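Local structure of Non-structural protein 3 (Porcine deltacoronavirus, 6LN0) at residues 224-228 / 229-233; 55-58 / 59-63; 339-342 / 343-347; 282-285 / 286-290. The protein combines a macro domain, which probably binds ADP-ribose, with a papain-like cysteine protease that probably cuts the viral polyprotein. All coordinates share one frame; numbering follows the deposited sequence.

Contact 1 of 4, residues 224-228 / 229-233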
loop_
_atom_site.group_PDB
_atom_site.type_symbol
_atom_site.label_atom_id
_atom_site.label_comp_id
_atom_site.label_asym_id
_atom_site.label_seq_id
_atom_site.Cartn_x
_atom_site.Cartn_y
_atom_site.Cartn_z
ATOM N N LEU A 224 -10.954 -12.805 -7.932
ATOM C CA LEU A 224 -11.755 -13.110 -6.754
ATOM C C LEU A 224 -12.935 -12.166 -6.575
ATOM O O LEU A 224 -13.685 -12.324 -5.608
ATOM C CB LEU A 224 -10.878 -13.060 -5.492
ATOM C CG LEU A 224 -9.891 -14.210 -5.318
ATOM C CD1 LEU A 224 -9.141 -14.108 -3.992
ATOM C CD2 LEU A 224 -10.602 -15.538 -5.415
ATOM N N ASP A 225 -13.088 -11.174 -7.463
ATOM C CA ASP A 225 -14.185 -10.205 -7.416
ATOM C C ASP A 225 -14.095 -9.304 -6.192
ATOM O O ASP A 225 -15.113 -8.967 -5.585
ATOM C CB ASP A 225 -15.550 -10.893 -7.442
ATOM C CG ASP A 225 -16.145 -10.938 -8.802
ATOM O OD1 ASP A 225 -15.433 -10.543 -9.751
ATOM O OD2 ASP A 225 -17.321 -11.374 -8.922
ATOM N N LEU A 226 -12.891 -8.916 -5.808
ATOM C CA LEU A 226 -12.731 -8.036 -4.663
ATOM C C LEU A 226 -12.063 -6.747 -5.099
ATOM O O LEU A 226 -11.158 -6.764 -5.935
ATOM C CB LEU A 226 -11.905 -8.697 -3.554
ATOM C CG LEU A 226 -12.175 -10.155 -3.192
ATOM C CD1 LEU A 226 -11.153 -10.606 -2.160
ATOM C CD2 LEU A 226 -13.602 -10.371 -2.686
ATOM N N ASN A 227 -12.502 -5.631 -4.530
ATOM C CA ASN A 227 -11.658 -4.446 -4.558
ATOM C C ASN A 227 -10.514 -4.626 -3.563
ATOM O O ASN A 227 -10.369 -5.675 -2.929
ATOM C CB ASN A 227 -12.472 -3.185 -4.270
ATOM C CG ASN A 227 -13.109 -3.175 -2.888
ATOM O OD1 ASN A 227 -12.449 -3.390 -1.867
ATOM N ND2 ASN A 227 -14.395 -2.849 -2.851
ATOM N N LEU A 228 -9.703 -3.581 -3.399
ATOM C CA LEU A 228 -8.444 -3.740 -2.676
ATOM C C LEU A 228 -8.647 -3.774 -1.170
ATOM O O LEU A 228 -7.914 -4.482 -0.469
ATOM C CB LEU A 228 -7.473 -2.619 -3.045
ATOM C CG LEU A 228 -6.951 -2.669 -4.481
ATOM C CD1 LEU A 228 -5.795 -1.698 -4.665
ATOM C CD2 LEU A 228 -6.533 -4.070 -4.856
ATOM N N GLN A 229 -9.579 -2.970 -0.648
ATOM C CA GLN A 229 -9.969 -3.102 0.750
ATOM C C GLN A 229 -10.335 -4.549 1.057
ATOM O O GLN A 229 -9.795 -5.166 1.984
ATOM C CB GLN A 229 -11.159 -2.191 1.064
ATOM C CG GLN A 229 -10.844 -0.722 1.152
ATOM C CD GLN A 229 -11.079 0.013 -0.163
ATOM O OE1 GLN A 229 -10.669 -0.449 -1.242
ATOM N NE2 GLN A 229 -11.740 1.167 -0.080
ATOM N N GLN A 230 -11.240 -5.113 0.256
ATOM C CA GLN A 230 -11.637 -6.492 0.456
ATOM C C GLN A 230 -10.453 -7.427 0.296
ATOM O O GLN A 230 -10.321 -8.405 1.038
ATOM C CB GLN A 230 -12.753 -6.858 -0.516
ATOM C CG GLN A 230 -13.963 -5.971 -0.385
ATOM C CD GLN A 230 -15.051 -6.354 -1.352
ATOM O OE1 GLN A 230 -14.865 -6.280 -2.566
ATOM N NE2 GLN A 230 -16.195 -6.790 -0.822
ATOM N N TYR A 231 -9.579 -7.146 -0.663
ATOM C CA TYR A 231 -8.493 -8.079 -0.915
ATOM C C TYR A 231 -7.553 -8.143 0.281
ATOM O O TYR A 231 -7.073 -9.217 0.650
ATOM C CB TYR A 231 -7.740 -7.681 -2.187
ATOM C CG TYR A 231 -6.763 -8.730 -2.629
ATOM C CD1 TYR A 231 -7.200 -9.966 -3.059
ATOM C CD2 TYR A 231 -5.406 -8.498 -2.574
ATOM C CE1 TYR A 231 -6.305 -10.935 -3.435
ATOM C CE2 TYR A 231 -4.506 -9.462 -2.950
ATOM C CZ TYR A 231 -4.947 -10.661 -3.389
ATOM O OH TYR A 231 -4.028 -11.612 -3.763
ATOM N N CYS A 232 -7.293 -6.997 0.909
ATOM C CA CYS A 232 -6.480 -6.969 2.116
ATOM C C CYS A 232 -7.117 -7.799 3.204
ATOM O O CYS A 232 -6.451 -8.648 3.823
ATOM C CB CYS A 232 -6.315 -5.530 2.596
ATOM S SG CYS A 232 -5.099 -4.594 1.718
ATOM N N VAL A 233 -8.416 -7.562 3.449
ATOM C CA VAL A 233 -9.134 -8.366 4.419
ATOM C C VAL A 233 -8.978 -9.841 4.085
ATOM O O VAL A 233 -8.732 -10.683 4.964
ATOM C CB VAL A 233 -10.615 -7.954 4.453
ATOM C CG1 VAL A 233 -11.424 -8.936 5.315
ATOM C CG2 VAL A 233 -10.786 -6.491 4.921
#
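Tyr-231 N donates to Asn-227 O over 2.8 Å, a main-chain bond in the first turn of helix 228-237, and the residue that supplies the oxygen also closes the helix start with a capping box. Asn-227 is the N-cap. Its CG stands between the backbone N and the carbonyl carbon (chi1 62°), which folds the amide back over the turn until OD1 accepts from Gln-230 N at 3.0 Å in an almost straight bond (175°). Gln-230 answers with its own side chain: extended beyond CG, it brings OE1 to 3.1 Å from Asn-227 N, which lies in the carbonyl plane on a lone pair. The two side chains cross at roughly a right angle, with their amide planes 34° apart. Asparagine is short enough to accept locally and glutamine long enough to return, so each gives an acceptor to the other's N-H. Gln-230 NE2 bonds to Asn-304 OD1, just past helix 293-302. Just upstream, Asp-225 with positive phi finishes helix 215-223 in a Schellman motif. Leu-226 then lays CB 3.7 Å from Gln-230 CB, while Leu-226 CD1 lies at the edge of the Tyr-231 ring, 4.1 Å from Tyr-231 CD1.

Contact 2 of 4, residues 55-58 / 59-63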
loop_
_atom_site.group_PDB
_atom_site.type_symbol
_atom_site.label_atom_id
_atom_site.label_comp_id
_atom_site.label_asym_id
_atom_site.label_seq_id
_atom_site.Cartn_x
_atom_site.Cartn_y
_atom_site.Cartn_z
ATOM N N PRO A 55 48.242 33.297 -5.977
ATOM C CA PRO A 55 48.904 33.890 -4.811
ATOM C C PRO A 55 48.317 35.235 -4.427
ATOM O O PRO A 55 48.256 35.565 -3.238
ATOM C CB PRO A 55 50.365 34.014 -5.260
ATOM C CG PRO A 55 50.314 34.011 -6.740
ATOM C CD PRO A 55 49.123 33.222 -7.156
ATOM N N LYS A 56 47.886 36.026 -5.411
ATOM C CA LYS A 56 47.194 37.268 -5.072
ATOM C C LYS A 56 45.909 36.977 -4.299
ATOM O O LYS A 56 45.517 37.750 -3.413
ATOM C CB LYS A 56 46.911 38.088 -6.338
ATOM C CG LYS A 56 48.173 38.660 -7.034
ATOM C CD LYS A 56 48.605 40.012 -6.428
ATOM C CE LYS A 56 49.926 40.532 -7.005
ATOM N NZ LYS A 56 50.977 40.719 -5.952
ATOM N N TYR A 57 45.263 35.848 -4.583
ATOM C CA TYR A 57 44.140 35.425 -3.745
ATOM C C TYR A 57 44.575 35.277 -2.290
ATOM O O TYR A 57 43.947 35.839 -1.382
ATOM C CB TYR A 57 43.543 34.125 -4.289
ATOM C CG TYR A 57 42.685 33.369 -3.303
ATOM C CD1 TYR A 57 41.344 33.695 -3.122
ATOM C CD2 TYR A 57 43.207 32.322 -2.558
ATOM C CE1 TYR A 57 40.566 33.015 -2.218
ATOM C CE2 TYR A 57 42.431 31.635 -1.648
ATOM C CZ TYR A 57 41.119 31.983 -1.485
ATOM O OH TYR A 57 40.362 31.291 -0.581
ATOM N N GLN A 58 45.690 34.572 -2.053
ATOM C CA GLN A 58 46.130 34.347 -0.677
ATOM C C GLN A 58 46.534 35.640 0.026
ATOM O O GLN A 58 46.333 35.764 1.250
ATOM C CB GLN A 58 47.283 33.344 -0.641
ATOM C CG GLN A 58 47.696 32.958 0.778
ATOM C CD GLN A 58 46.519 32.489 1.604
ATOM O OE1 GLN A 58 45.854 31.503 1.255
ATOM N NE2 GLN A 58 46.239 33.199 2.700
ATOM N N GLU A 59 47.105 36.607 -0.710
ATOM C CA GLU A 59 47.495 37.871 -0.080
ATOM C C GLU A 59 46.275 38.669 0.353
ATOM O O GLU A 59 46.269 39.278 1.432
ATOM C CB GLU A 59 48.359 38.721 -1.027
ATOM C CG GLU A 59 49.324 37.920 -1.889
ATOM C CD GLU A 59 50.253 38.774 -2.759
ATOM O OE1 GLU A 59 51.389 38.306 -3.047
ATOM O OE2 GLU A 59 49.851 39.888 -3.175
ATOM N N TYR A 60 45.234 38.702 -0.486
ATOM C CA TYR A 60 44.031 39.426 -0.095
ATOM C C TYR A 60 43.394 38.788 1.137
ATOM O O TYR A 60 42.915 39.497 2.028
ATOM C CB TYR A 60 43.042 39.507 -1.267
ATOM C CG TYR A 60 41.738 40.123 -0.837
ATOM C CD1 TYR A 60 41.681 41.445 -0.405
ATOM C CD2 TYR A 60 40.573 39.364 -0.794
ATOM C CE1 TYR A 60 40.498 42.004 0.029
ATOM C CE2 TYR A 60 39.371 39.909 -0.366
ATOM C CZ TYR A 60 39.333 41.223 0.041
ATOM O OH TYR A 60 38.130 41.750 0.468
ATOM N N CYS A 61 43.437 37.456 1.244
ATOM C CA CYS A 61 42.921 36.812 2.456
ATOM C C CYS A 61 43.676 37.262 3.704
ATOM O O CYS A 61 43.065 37.458 4.769
ATOM C CB CYS A 61 42.972 35.286 2.328
ATOM S SG CYS A 61 41.847 34.605 1.090
ATOM N N ASN A 62 45.008 37.417 3.603
ATOM C CA ASN A 62 45.783 37.836 4.775
ATOM C C ASN A 62 45.456 39.270 5.175
ATOM O O ASN A 62 45.382 39.580 6.373
ATOM C CB ASN A 62 47.287 37.692 4.525
ATOM C CG ASN A 62 47.681 36.294 4.114
ATOM O OD1 ASN A 62 47.104 35.311 4.570
ATOM N ND2 ASN A 62 48.653 36.197 3.223
ATOM N N SER A 63 45.281 40.159 4.189
ATOM C CA SER A 63 44.810 41.518 4.458
ATOM C C SER A 63 43.605 41.513 5.392
ATOM O O SER A 63 43.600 42.192 6.426
ATOM C CB SER A 63 44.422 42.208 3.148
ATOM O OG SER A 63 45.352 41.896 2.128
#
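Tyr-57, with CG anti to the backbone N (chi1 162°), and Cys-61, with SG anti to its carbonyl carbon (chi1 -67°), bring ring and sulfur together one helical turn apart. SG sits over one face of the ring, 4.0 Å from the centroid and 20° off the normal, shifted toward the rim so that its nearest ring atom is CZ of Tyr-57 at 3.7 Å. A small polarisable thiol suits this buried place beside an aromatic face. The phenol end is occupied elsewhere, as OH bonds to His-88 NE2 on strand 83-89. The bend of Gln-58 at chi2 turns its amide back along the helix, where NE2 donates to Asn-62 OD1 at 3.0 Å; the oxygen lies in the amide plane of Gln-58, but the donor stands above the carbonyl plane of Asn-62. The other end of this amide, OE1, accepts from Asn-41 ND2. Long flexible chains suit the exposed side, where Lys-56 NZ forms a salt bridge with Glu-59 OE2 at 3.1 Å, syn but out of the carboxylate plane. Backbone bonds such as Cys-61 N to Tyr-57 O, 3.1 Å, set the spacing. Aromatic and thiol inward, charges outward: this is an amphipathic helix packed against the mixed sheet of the macro domain.

Contact 3 of 4, residues 339-342 / 343-347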
loop_
_atom_site.group_PDB
_atom_site.type_symbol
_atom_site.label_atom_id
_atom_site.label_comp_id
_atom_site.label_asym_id
_atom_site.label_seq_id
_atom_site.Cartn_x
_atom_site.Cartn_y
_atom_site.Cartn_z
ATOM N N PHE A 339 -39.129 -16.872 -19.217
ATOM C CA PHE A 339 -38.063 -16.020 -18.685
ATOM C C PHE A 339 -36.871 -16.870 -18.281
ATOM O O PHE A 339 -36.974 -18.082 -18.108
ATOM C CB PHE A 339 -38.516 -15.205 -17.469
ATOM C CG PHE A 339 -38.863 -16.057 -16.280
ATOM C CD1 PHE A 339 -40.125 -16.656 -16.174
ATOM C CD2 PHE A 339 -37.934 -16.295 -15.287
ATOM C CE1 PHE A 339 -40.452 -17.440 -15.081
ATOM C CE2 PHE A 339 -38.265 -17.100 -14.192
ATOM C CZ PHE A 339 -39.524 -17.668 -14.093
ATOM N N ASN A 340 -35.736 -16.202 -18.095
ATOM C CA ASN A 340 -34.503 -16.837 -17.661
ATOM C C ASN A 340 -34.086 -16.188 -16.351
ATOM O O ASN A 340 -34.406 -15.025 -16.089
ATOM C CB ASN A 340 -33.397 -16.685 -18.742
ATOM C CG ASN A 340 -32.208 -17.608 -18.506
ATOM O OD1 ASN A 340 -31.231 -17.245 -17.814
ATOM N ND2 ASN A 340 -32.273 -18.811 -19.083
ATOM N N HIS A 341 -33.383 -16.932 -15.510
ATOM C CA HIS A 341 -32.992 -16.359 -14.229
ATOM C C HIS A 341 -31.678 -16.970 -13.778
ATOM O O HIS A 341 -31.545 -18.193 -13.705
ATOM C CB HIS A 341 -34.075 -16.589 -13.154
ATOM C CG HIS A 341 -33.775 -15.903 -11.866
ATOM N ND1 HIS A 341 -34.297 -14.672 -11.547
ATOM C CD2 HIS A 341 -32.953 -16.242 -10.844
ATOM C CE1 HIS A 341 -33.833 -14.294 -10.367
ATOM N NE2 HIS A 341 -33.013 -15.228 -9.919
ATOM N N THR A 342 -30.716 -16.130 -13.463
ATOM C CA THR A 342 -29.459 -16.614 -12.930
ATOM C C THR A 342 -29.333 -16.110 -11.505
ATOM O O THR A 342 -29.951 -15.111 -11.134
ATOM C CB THR A 342 -28.285 -16.134 -13.784
ATOM O OG1 THR A 342 -28.102 -14.756 -13.521
ATOM C CG2 THR A 342 -28.616 -16.279 -15.241
ATOM N N GLY A 343 -28.527 -16.802 -10.706
ATOM C CA GLY A 343 -28.391 -16.440 -9.308
ATOM C C GLY A 343 -29.573 -16.929 -8.485
ATOM O O GLY A 343 -30.447 -17.684 -8.953
ATOM N N VAL A 344 -29.602 -16.475 -7.233
ATOM C CA VAL A 344 -30.694 -16.815 -6.339
ATOM C C VAL A 344 -31.930 -16.000 -6.705
ATOM O O VAL A 344 -31.844 -14.939 -7.317
ATOM C CB VAL A 344 -30.300 -16.578 -4.868
ATOM C CG1 VAL A 344 -29.075 -17.375 -4.479
ATOM C CG2 VAL A 344 -30.078 -15.103 -4.642
ATOM N N ILE A 345 -33.106 -16.504 -6.312
ATOM C CA ILE A 345 -34.332 -15.725 -6.394
ATOM C C ILE A 345 -34.534 -14.995 -5.084
ATOM O O ILE A 345 -34.565 -15.605 -4.012
ATOM C CB ILE A 345 -35.548 -16.607 -6.685
ATOM C CG1 ILE A 345 -35.267 -17.610 -7.792
ATOM C CG2 ILE A 345 -36.732 -15.716 -7.026
ATOM C CD1 ILE A 345 -36.472 -18.551 -8.011
ATOM N N SER A 346 -34.731 -13.710 -5.166
ATOM C CA SER A 346 -34.931 -12.884 -3.991
ATOM C C SER A 346 -36.437 -12.644 -3.911
ATOM O O SER A 346 -36.970 -11.759 -4.581
ATOM C CB SER A 346 -34.101 -11.606 -4.110
ATOM O OG SER A 346 -34.688 -10.533 -3.406
ATOM N N VAL A 347 -37.136 -13.469 -3.134
ATOM C CA VAL A 347 -38.599 -13.418 -3.084
ATOM C C VAL A 347 -38.930 -12.386 -2.013
ATOM O O VAL A 347 -38.972 -12.684 -0.817
ATOM C CB VAL A 347 -39.225 -14.778 -2.794
ATOM C CG1 VAL A 347 -40.746 -14.687 -2.928
ATOM C CG2 VAL A 347 -38.631 -15.857 -3.686
HETATM O O HOH W 1 -30.859 -19.421 -11.132
#
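The CG1 methylene of Ile-345 lies over one face of the His-341 imidazole, 4.2 Å from its centroid, in a CH-pi contact, while the ring's edge is given to main-chain oxygens. The setting is a break in strand 338-346, the second strand of a beta hairpin with 327-332. His-341 still bonds to Phe-328 through its backbone, whereas Ile-345 already pairs with Val-378 and Ile-380 of strand 376-383, on the hairpin strand's other flank.

The imidazole reaches forward because CG is anti to the backbone N (chi1 -174°). NE2 donates to Val-344 O over 2.9 Å in a nearly straight bond (169°). The oxygen lies in the ring plane, but seen from the carbonyl the donor stands far above its plane, 60° out of it, and not on a lone pair. Histidine suits the place by offering an N-H at the end of a flat group that can also carry an aliphatic neighbour. Gly-343 O approaches the same edge, 3.5 Å from His-341 CD2. Between these residues Gly-343 turns the chain with positive phi, a conformation open to it because there is no CB to press on Thr-342 O. Val-344 starts away from 339-342 and packs on Val-378. Ile-345, buried, also packs on Phe-328 and Phe-369, so one branched chain touches both the imidazole and the aromatic residues of other strands of the sheet. One water spans the break, donating to His-341 O at 2.9 Å and to Gly-343 O at 2.8 Å.

Contact 4 of 4, residues 282-285 / 286-290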
loop_
_atom_site.group_PDB
_atom_site.type_symbol
_atom_site.label_atom_id
_atom_site.label_comp_id
_atom_site.label_asym_id
_atom_site.label_seq_id
_atom_site.Cartn_x
_atom_site.Cartn_y
_atom_site.Cartn_z
ATOM N N ALA A 282 -11.426 -23.639 -7.205
ATOM C CA ALA A 282 -10.104 -23.925 -6.654
ATOM C C ALA A 282 -10.058 -23.704 -5.147
ATOM O O ALA A 282 -9.424 -24.481 -4.424
ATOM C CB ALA A 282 -9.036 -23.067 -7.351
ATOM N N LEU A 283 -10.675 -22.626 -4.649
ATOM C CA LEU A 283 -10.737 -22.470 -3.202
ATOM C C LEU A 283 -11.617 -23.556 -2.601
ATOM O O LEU A 283 -11.296 -24.131 -1.551
ATOM C CB LEU A 283 -11.261 -21.081 -2.831
ATOM C CG LEU A 283 -10.661 -19.855 -3.548
ATOM C CD1 LEU A 283 -11.119 -18.579 -2.881
ATOM C CD2 LEU A 283 -9.140 -19.914 -3.601
ATOM N N TYR A 284 -12.702 -23.892 -3.293
ATOM C CA TYR A 284 -13.712 -24.772 -2.719
ATOM C C TYR A 284 -13.204 -26.199 -2.614
ATOM O O TYR A 284 -13.431 -26.866 -1.602
ATOM C CB TYR A 284 -14.967 -24.695 -3.563
ATOM C CG TYR A 284 -16.112 -25.557 -3.152
ATOM C CD1 TYR A 284 -16.710 -25.413 -1.911
ATOM C CD2 TYR A 284 -16.655 -26.474 -4.044
ATOM C CE1 TYR A 284 -17.810 -26.191 -1.561
ATOM C CE2 TYR A 284 -17.752 -27.248 -3.705
ATOM C CZ TYR A 284 -18.324 -27.106 -2.469
ATOM O OH TYR A 284 -19.406 -27.889 -2.133
ATOM N N ARG A 285 -12.474 -26.671 -3.626
ATOM C CA ARG A 285 -11.906 -28.008 -3.515
ATOM C C ARG A 285 -10.837 -28.076 -2.421
ATOM O O ARG A 285 -10.631 -29.143 -1.833
ATOM C CB ARG A 285 -11.394 -28.471 -4.883
ATOM C CG ARG A 285 -12.564 -28.864 -5.817
ATOM C CD ARG A 285 -12.153 -29.663 -7.059
ATOM N NE ARG A 285 -11.115 -28.995 -7.848
ATOM C CZ ARG A 285 -10.910 -29.204 -9.147
ATOM N NH1 ARG A 285 -11.681 -30.054 -9.812
ATOM N NH2 ARG A 285 -9.939 -28.560 -9.786
ATOM N N GLU A 286 -10.194 -26.957 -2.072
ATOM C CA GLU A 286 -9.374 -26.965 -0.862
ATOM C C GLU A 286 -10.239 -27.210 0.366
ATOM O O GLU A 286 -9.999 -28.146 1.135
ATOM C CB GLU A 286 -8.600 -25.656 -0.714
ATOM C CG GLU A 286 -7.399 -25.592 -1.602
ATOM C CD GLU A 286 -6.612 -24.294 -1.473
ATOM O OE1 GLU A 286 -6.679 -23.623 -0.411
ATOM O OE2 GLU A 286 -5.903 -23.957 -2.446
ATOM N N TYR A 287 -11.249 -26.364 0.569
ATOM C CA TYR A 287 -12.147 -26.522 1.708
ATOM C C TYR A 287 -12.665 -27.952 1.812
ATOM O O TYR A 287 -12.639 -28.558 2.890
ATOM C CB TYR A 287 -13.306 -25.528 1.584
ATOM C CG TYR A 287 -14.434 -25.694 2.589
ATOM C CD1 TYR A 287 -15.467 -26.615 2.380
ATOM C CD2 TYR A 287 -14.492 -24.906 3.724
ATOM C CE1 TYR A 287 -16.498 -26.751 3.297
ATOM C CE2 TYR A 287 -15.532 -25.036 4.631
ATOM C CZ TYR A 287 -16.514 -25.953 4.414
ATOM O OH TYR A 287 -17.526 -26.066 5.334
ATOM N N LEU A 288 -13.134 -28.515 0.695
ATOM C CA LEU A 288 -13.706 -29.857 0.740
ATOM C C LEU A 288 -12.676 -30.922 1.093
ATOM O O LEU A 288 -13.064 -32.062 1.377
ATOM C CB LEU A 288 -14.360 -30.211 -0.595
ATOM C CG LEU A 288 -15.760 -29.664 -0.879
ATOM C CD1 LEU A 288 -16.288 -30.236 -2.199
ATOM C CD2 LEU A 288 -16.736 -29.927 0.262
ATOM N N ASN A 289 -11.388 -30.579 1.092
ATOM C CA ASN A 289 -10.330 -31.520 1.423
ATOM C C ASN A 289 -9.631 -31.207 2.740
ATOM O O ASN A 289 -8.680 -31.907 3.095
ATOM C CB ASN A 289 -9.301 -31.569 0.287
ATOM C CG ASN A 289 -9.804 -32.351 -0.913
ATOM O OD1 ASN A 289 -10.908 -32.902 -0.889
ATOM N ND2 ASN A 289 -9.005 -32.400 -1.965
ATOM N N GLY A 290 -10.062 -30.179 3.470
ATOM C CA GLY A 290 -9.502 -29.877 4.774
ATOM C C GLY A 290 -8.744 -28.573 4.884
ATOM O O GLY A 290 -8.206 -28.293 5.963
#
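Backbone bonds from Tyr-287 N to Leu-283 O (3.1 Å) and from Leu-288 N to Tyr-284 O (2.8 Å) carry helix 278-287 through its last turn. The same two residues, Tyr-284 and Leu-288, also pack by their side chains. Tyr-284 has CG anti to the backbone N (chi1 179°), which swings the ring along the helix; Leu-288 has CG anti to its carbonyl carbon (chi1 -80°), a turn that carries CD1 over one face of the phenol, 4.1 Å from the centroid and nearest to CE2 of Tyr-284 at 3.7 Å. This is a CH-pi contact, and a branched aliphatic chain suits it because CG and CD1 both lie above the ring. Phe-276 meets the same tyrosine edge-to-face.

The flanking residues face other parts of the fold. Tyr-287 is buried and its OH donates to Met-251 O, while Glu-286, extended beyond CG, forms a salt bridge with Arg-294 NH1 at the start of helix 293-302. Leu-283 packs on that helix too, touching Phe-295 and Trp-298. Asn-289 N donates to Glu-286 O at 2.8 Å in the last turn. The chain leaves the helix in a type I turn from Tyr-287 to Gly-290, with Gly-290 N bonded to Tyr-287 O at 3.1 Å. Gly-290 takes a positive phi that its lack of a side chain makes easy and, with bonds back into the last turn, ends the helix in a Schellman motif.

Overall arrangement
Contact 2 lies in the macro domain, its centre 72 to 96 Å from those of the other three, which all fall in the papain-like protease range. Contacts 1, 2 and 4 are partly buried, whereas contact 3 lies at the surface, on the hairpin whose connecting turn supplies two zinc ligands, Cys-334 and Cys-335. Contacts 1 and 4 touch through Leu-224 CD2 and Leu-283 CD1, 4.0 Å apart; helix 293-302 packs on both. Chemistry follows position: contact 1 opens a helix with reciprocal amide bonds, contact 4 closes one with glycine and backbone bonds, contact 2 lies within a helix and divides sulfur-aromatic from ionic sides, and contact 3 bridges a broken strand by imidazole and water.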